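Local coordinates for protein xylooligosaccharide oxidase (Myceliophthora thermophila, PDB 5L6G) that oxidises the C1 hydroxyl of xylooligosaccharides and related sugars to lactones, reducing oxygen to hydrogen peroxide with a bicovalently bound FAD, at residues Arg474-Lys477 with Gln478-Asp481. Numbering follows the deposited sequence.
Sequences RRIK and QQLD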
# COMPACT_ATOMS: atom_id res chain seq x y z
N ARG A 474 8.45 18.50 -0.80
CA ARG A 474 8.17 19.66 0.07
C ARG A 474 7.98 20.93 -0.75
O ARG A 474 7.14 21.78 -0.41
CB ARG A 474 9.29 19.85 1.10
CG ARG A 474 9.34 18.75 2.13
CD ARG A 474 10.24 19.08 3.30
NE ARG A 474 9.71 20.23 4.05
CZ ARG A 474 10.38 20.89 4.99
NH1 ARG A 474 11.62 20.53 5.32
NH2 ARG A 474 9.81 21.92 5.61
N ARG A 475 8.73 21.05 -1.83
CA ARG A 475 8.58 22.22 -2.70
C ARG A 475 7.23 22.22 -3.39
O ARG A 475 6.57 23.25 -3.42
CB ARG A 475 9.72 22.30 -3.71
CG ARG A 475 11.06 22.63 -3.06
CD ARG A 475 12.11 23.06 -4.06
NE ARG A 475 12.44 21.98 -5.00
CZ ARG A 475 13.32 21.01 -4.79
NH1 ARG A 475 13.99 20.93 -3.64
NH2 ARG A 475 13.53 20.10 -5.74
N ILE A 476 6.81 21.08 -3.91
CA ILE A 476 5.51 20.97 -4.57
C ILE A 476 4.40 21.16 -3.55
O ILE A 476 3.36 21.75 -3.83
CB ILE A 476 5.37 19.62 -5.32
CG1 ILE A 476 6.38 19.56 -6.46
CG2 ILE A 476 3.99 19.47 -5.94
CD1 ILE A 476 6.53 18.19 -7.07
N LYS A 477 4.62 20.70 -2.33
CA LYS A 477 3.61 20.88 -1.28
C LYS A 477 3.34 22.36 -0.98
O LYS A 477 2.19 22.76 -0.84
CB LYS A 477 4.05 20.14 -0.02
CG LYS A 477 3.13 20.28 1.18
CD LYS A 477 1.78 19.61 0.98
CE LYS A 477 0.93 19.80 2.23
NZ LYS A 477 -0.32 19.00 2.20
N GLN A 478 4.39 23.15 -0.88
CA GLN A 478 4.22 24.59 -0.67
C GLN A 478 3.46 25.20 -1.84
O GLN A 478 2.64 26.10 -1.65
CB GLN A 478 5.60 25.23 -0.46
CG GLN A 478 5.58 26.70 -0.11
CD GLN A 478 5.38 27.59 -1.32
OE1 GLN A 478 5.66 27.21 -2.45
NE2 GLN A 478 4.85 28.79 -1.08
N GLN A 479 3.69 24.69 -3.05
CA GLN A 479 3.04 25.25 -4.23
C GLN A 479 1.57 24.90 -4.32
O GLN A 479 0.78 25.73 -4.77
CB GLN A 479 3.72 24.81 -5.51
CG GLN A 479 5.08 25.44 -5.76
CD GLN A 479 5.83 24.73 -6.87
OE1 GLN A 479 5.62 23.55 -7.10
NE2 GLN A 479 6.69 25.44 -7.57
N LEU A 480 1.21 23.68 -3.93
CA LEU A 480 -0.15 23.18 -4.13
C LEU A 480 -1.01 23.21 -2.88
O LEU A 480 -2.23 23.35 -2.99
CB LEU A 480 -0.14 21.77 -4.72
CG LEU A 480 0.45 21.65 -6.14
CD1 LEU A 480 0.35 20.21 -6.63
CD2 LEU A 480 -0.24 22.56 -7.13
N ASP A 481 -0.42 23.07 -1.70
CA ASP A 481 -1.20 23.10 -0.46
C ASP A 481 -0.45 23.81 0.66
O ASP A 481 -0.17 23.22 1.71
CB ASP A 481 -1.57 21.68 -0.06
CG ASP A 481 -2.49 21.63 1.15
OD1 ASP A 481 -3.16 22.65 1.43
OD2 ASP A 481 -2.54 20.59 1.83
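OD2 of D481 is gripped by two donors: NZ of K477, in an i to i+4 salt bridge of 2.8 Å across the last turn of helix 470-480, and the backbone N of F486, further along the chain. The ammonium comes to the anti side of the carboxylate, 29° out of its plane, while OD1 takes the backbone N of L485, so both oxygens of this buried group are satisfied and its rotation is fixed. K477 leaves the helix with CG anti to the backbone N (chi1 178°), bends at chi2 (67°) and then runs straight alongside D481, its CE 3.6 Å from OD2. NZ also donates to the carbonyl O of N216. With an alanine in place of K477, the D481 carboxylate would probably be left without its countercharge and the N216 carbonyl without this donor.

The same two residues close the helix through their backbones, D481 N donating to K477 O at 2.8 Å just where D481 departs from helical geometry. One residue back, L480 N bonds to I476 O at 2.9 Å, and the two side chains lie side by side, pointing the same way, CG2 of I476 against CD1 of L480 at 3.8 Å. On the exposed flank Q479 extends back along the helix, its CG 3.5 Å from R475 O, and its backbone O bonds to O6 of an N-acetylglucosamine of an attached glycan.

These residues form the C-terminal end of helix 470-480, in the berberine-like region. I476 packs on D205, W208 and A209 and L480 on L206, joining the helix to helix 204-213, while R474 holds the C-terminal tail through the carbonyls of E493 and P494.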